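Local coordinates for ABC transporter ATP-binding protein (Sulfolobus tokodaii, PDB 2PJZ), which probably binds and hydrolyses ATP as the nucleotide-binding subunit of an ABC transporter, putatively one that carries cobalt, at residues Asn189-Lys192 against Glu193-Ala196; Pro207-Val210 against Ser211-Leu214. All blocks are in the same frame, centred on the assembly; numbering follows the deposited sequence.

Interaction 1 of 2, residues Asn189-Lys192 against Glu193-Ala196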
loop_
_atom_site.group_PDB
_atom_site.type_symbol
_atom_site.label_atom_id
_atom_site.label_comp_id
_atom_site.label_asym_id
_atom_site.label_seq_id
_atom_site.Cartn_x
_atom_site.Cartn_y
_atom_site.Cartn_z
ATOM N N ASN A 189 4.849 10.579 -8.740
ATOM C CA ASN A 189 6.013 11.204 -9.366
ATOM C C ASN A 189 7.284 10.938 -8.579
ATOM O O ASN A 189 8.386 11.152 -9.076
ATOM C CB ASN A 189 5.805 12.713 -9.475
ATOM C CG ASN A 189 5.759 13.370 -8.122
ATOM O OD1 ASN A 189 4.683 13.546 -7.538
ATOM N ND2 ASN A 189 6.929 13.678 -7.576
ATOM N N LEU A 190 7.131 10.514 -7.334
ATOM C CA LEU A 190 8.289 10.138 -6.518
ATOM C C LEU A 190 8.593 8.641 -6.631
ATOM O O LEU A 190 9.563 8.162 -6.052
ATOM C CB LEU A 190 8.051 10.504 -5.050
ATOM C CG LEU A 190 8.195 11.982 -4.654
ATOM C CD1 LEU A 190 7.901 12.114 -3.175
ATOM C CD2 LEU A 190 9.600 12.505 -4.977
ATOM N N TYR A 191 7.773 7.914 -7.389
ATOM C CA TYR A 191 7.896 6.460 -7.455
ATOM C C TYR A 191 8.012 5.918 -8.865
ATOM O O TYR A 191 7.571 4.810 -9.130
ATOM C CB TYR A 191 6.745 5.793 -6.682
ATOM C CG TYR A 191 6.879 6.016 -5.209
ATOM C CD1 TYR A 191 7.568 5.106 -4.402
ATOM C CD2 TYR A 191 6.372 7.178 -4.614
ATOM C CE1 TYR A 191 7.721 5.336 -3.036
ATOM C CE2 TYR A 191 6.525 7.411 -3.260
ATOM C CZ TYR A 191 7.190 6.484 -2.475
ATOM O OH TYR A 191 7.330 6.732 -1.132
ATOM N N LYS A 192 8.673 6.678 -9.745
ATOM C CA LYS A 192 8.816 6.335 -11.167
ATOM C C LYS A 192 9.516 5.017 -11.392
ATOM O O LYS A 192 9.187 4.291 -12.350
ATOM C CB LYS A 192 9.584 7.439 -11.926
ATOM C CG LYS A 192 8.963 8.801 -11.811
ATOM C CD LYS A 192 9.852 9.907 -12.436
ATOM C CE LYS A 192 9.029 11.182 -12.598
ATOM N NZ LYS A 192 9.767 12.210 -13.418
ATOM N N GLU A 193 10.454 4.680 -10.516
ATOM C CA GLU A 193 11.220 3.441 -10.704
ATOM C C GLU A 193 10.457 2.190 -10.232
ATOM O O GLU A 193 10.965 1.055 -10.326
ATOM C CB GLU A 193 12.621 3.560 -10.057
ATOM C CG GLU A 193 12.670 3.649 -8.518
ATOM C CD GLU A 193 12.421 5.037 -7.888
ATOM O OE1 GLU A 193 13.251 5.417 -7.013
ATOM O OE2 GLU A 193 11.406 5.716 -8.200
ATOM N N TYR A 194 9.223 2.391 -9.770
ATOM C CA TYR A 194 8.427 1.294 -9.164
ATOM C C TYR A 194 7.410 0.762 -10.125
ATOM O O TYR A 194 7.084 1.440 -11.092
ATOM C CB TYR A 194 7.731 1.782 -7.896
ATOM C CG TYR A 194 8.692 2.001 -6.782
ATOM C CD1 TYR A 194 8.502 1.419 -5.535
ATOM C CD2 TYR A 194 9.807 2.812 -6.970
ATOM C CE1 TYR A 194 9.442 1.640 -4.500
ATOM C CE2 TYR A 194 10.727 3.012 -5.981
ATOM C CZ TYR A 194 10.557 2.435 -4.757
ATOM O OH TYR A 194 11.524 2.697 -3.813
ATOM N N LYS A 195 6.939 -0.469 -9.897
ATOM C CA LYS A 195 5.861 -1.040 -10.680
ATOM C C LYS A 195 4.547 -0.808 -9.929
ATOM O O LYS A 195 4.526 -0.819 -8.680
ATOM C CB LYS A 195 6.038 -2.551 -10.874
ATOM C CG LYS A 195 7.249 -2.967 -11.729
ATOM C CD LYS A 195 7.212 -4.476 -11.920
ATOM C CE LYS A 195 8.554 -5.002 -12.413
ATOM N NZ LYS A 195 8.709 -6.377 -11.853
ATOM N N ALA A 196 3.489 -0.606 -10.709
ATOM C CA ALA A 196 2.112 -0.481 -10.221
ATOM C C ALA A 196 1.128 -1.521 -10.773
ATOM O O ALA A 196 1.214 -2.002 -11.922
ATOM C CB ALA A 196 1.557 0.969 -10.503
#
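Tyr191 and Tyr194 are the first and last residues of a type I beta turn, closed by a hydrogen bond of 3.0 Å from Tyr194 N to Tyr191 O. The turn takes the chain from a short 3-10 segment into strand 195-200 and brings the two tyrosine rings together on one side of the backbone. They form a T-shaped pair, with centroids 5.2 Å apart and planes at 83°. Tyr191 supplies the edge: its CD1 stands 3.8 Å above the plane of the Tyr194 ring, over its centre, and comes within 3.9 Å of Tyr194 CE1. The two side chains share one setting, CG beside the backbone N (chi1 -69° and -71°), and this sends both rings off the turn so that the edge of Tyr191 meets the face of Tyr194. Glu193, at the third position of the turn, bends back at chi2 and carries OE2 to 3.3 Å from Lys192 N, at too poor an angle for a hydrogen bond. Beyond the turn, Tyr191 OH is hydrogen-bonded to Ser168 OG of helix 161-173, and Tyr194 OH to Lys32 NZ at the start of strand 32-36. Each buried residue is thus held at its backbone by the turn and at its hydroxyl by a polar partner, which fixes where the far end of each ring lies; the rings meet through carbon while their hydroxyls are satisfied by Ser168 and Lys32.

Interaction 2 of 2, residues Pro207-Val210 against Ser211-Leu214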
loop_
_atom_site.group_PDB
_atom_site.type_symbol
_atom_site.label_atom_id
_atom_site.label_comp_id
_atom_site.label_asym_id
_atom_site.label_seq_id
_atom_site.Cartn_x
_atom_site.Cartn_y
_atom_site.Cartn_z
ATOM N N PRO A 207 1.570 -5.823 -14.212
ATOM C CA PRO A 207 2.171 -4.591 -13.726
ATOM C C PRO A 207 2.352 -3.519 -14.832
ATOM O O PRO A 207 2.281 -3.843 -16.008
ATOM C CB PRO A 207 3.532 -5.059 -13.212
ATOM C CG PRO A 207 3.884 -6.182 -14.129
ATOM C CD PRO A 207 2.582 -6.870 -14.452
ATOM N N ILE A 208 2.543 -2.275 -14.429
ATOM C CA ILE A 208 2.975 -1.220 -15.364
ATOM C C ILE A 208 4.022 -0.364 -14.678
ATOM O O ILE A 208 3.947 -0.114 -13.468
ATOM C CB ILE A 208 1.775 -0.382 -15.910
ATOM C CG1 ILE A 208 2.261 0.680 -16.922
ATOM C CG2 ILE A 208 0.989 0.302 -14.782
ATOM C CD1 ILE A 208 1.103 1.425 -17.597
ATOM N N SER A 209 5.037 0.064 -15.421
ATOM C CA SER A 209 6.018 0.980 -14.855
ATOM C C SER A 209 5.324 2.289 -14.459
ATOM O O SER A 209 4.566 2.856 -15.275
ATOM C CB SER A 209 7.097 1.275 -15.901
ATOM O OG SER A 209 7.893 2.361 -15.471
ATOM N N VAL A 210 5.590 2.776 -13.248
ATOM C CA VAL A 210 5.046 4.076 -12.844
ATOM C C VAL A 210 5.644 5.193 -13.736
ATOM O O VAL A 210 4.945 6.129 -14.135
ATOM C CB VAL A 210 5.301 4.370 -11.382
ATOM C CG1 VAL A 210 4.935 5.776 -11.063
ATOM C CG2 VAL A 210 4.425 3.430 -10.494
ATOM N N SER A 211 6.919 5.059 -14.086
ATOM C CA SER A 211 7.560 6.036 -14.991
ATOM C C SER A 211 6.743 6.164 -16.264
ATOM O O SER A 211 6.456 7.281 -16.712
ATOM C CB SER A 211 9.023 5.644 -15.303
ATOM O OG SER A 211 9.594 6.557 -16.245
ATOM N N GLU A 212 6.350 5.037 -16.845
ATOM C CA GLU A 212 5.603 5.018 -18.087
ATOM C C GLU A 212 4.146 5.470 -17.885
ATOM O O GLU A 212 3.586 6.218 -18.703
ATOM C CB GLU A 212 5.691 3.650 -18.740
ATOM C CG GLU A 212 7.177 3.187 -18.791
ATOM C CD GLU A 212 7.612 2.572 -20.093
ATOM O OE1 GLU A 212 8.286 1.518 -20.050
ATOM O OE2 GLU A 212 7.325 3.148 -21.160
ATOM N N LEU A 213 3.545 5.020 -16.784
ATOM C CA LEU A 213 2.202 5.485 -16.413
ATOM C C LEU A 213 2.113 7.010 -16.350
ATOM O O LEU A 213 1.192 7.582 -16.918
ATOM C CB LEU A 213 1.802 4.892 -15.062
ATOM C CG LEU A 213 0.368 5.053 -14.558
ATOM C CD1 LEU A 213 -0.649 4.438 -15.487
ATOM C CD2 LEU A 213 0.307 4.422 -13.157
ATOM N N LEU A 214 3.070 7.646 -15.677
ATOM C CA LEU A 214 3.038 9.087 -15.404
ATOM C C LEU A 214 3.058 9.949 -16.661
ATOM O O LEU A 214 2.659 11.129 -16.614
ATOM C CB LEU A 214 4.196 9.497 -14.503
ATOM C CG LEU A 214 4.119 9.220 -13.005
ATOM C CD1 LEU A 214 5.472 9.349 -12.405
ATOM C CD2 LEU A 214 3.148 10.168 -12.316
#
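Ser209 is the N-cap of helix 210-214, sitting where strand 203-209 gives way to the helix, and its CB packs 3.5 Å from Glu212 CG. The capping bond runs from Glu212 N to Ser209 OG and is weak at 3.4 Å, though fairly straight at 160°. OG reaches that amide because it is turned anti to the backbone N (chi1 168°), which points it at the first amides of the helix. Two backbone hydrogen bonds of the helical i to i+4 pattern follow: Leu213 N gives to Ser209 O at 2.8 Å and Leu214 N to Val210 O at 2.9 Å. Ser209 therefore serves the helix start twice, through its hydroxyl and through its carbonyl.

Apolar contacts border the cap. Ile208 and Leu213 cross at about a right angle and meet through their CD1 atoms at 4.1 Å; both also touch Ile239 of strand 235-241, so this pair faces the sheet that follows the helix. Leu213 reaches Phe198 of strand 195-200 as well, while Val210 packs on Ala196 of the same strand. A salt bridge leads outward, from Glu212 OE2 to Lys241 NZ, and ties the helix to strand 235-241. Along the helix itself, Val210 CG1 lies 3.9 Å from Leu214 CD1.

How the interactions relate
Interaction 1 comes first along the chain and leads into strand 195-200; interaction 2 follows at the end of the next strand, 203-209. These two strands are antiparallel neighbours at one border of the six-stranded mixed sheet, so the centres of the two contacts lie only about 7 Å apart. Probable backbone hydrogen bonds join them directly, from Ala196 N to Ile208 O (2.8 Å) and from Val210 N to Tyr194 O (2.9 Å), while Tyr191 O packs on Val210 CB. The turn before the hairpin and the helix after it thus meet at the same end of the strand pair, where the chain leaves the mixed sheet of the nucleotide-binding domain for the separate C-terminal antiparallel sheet.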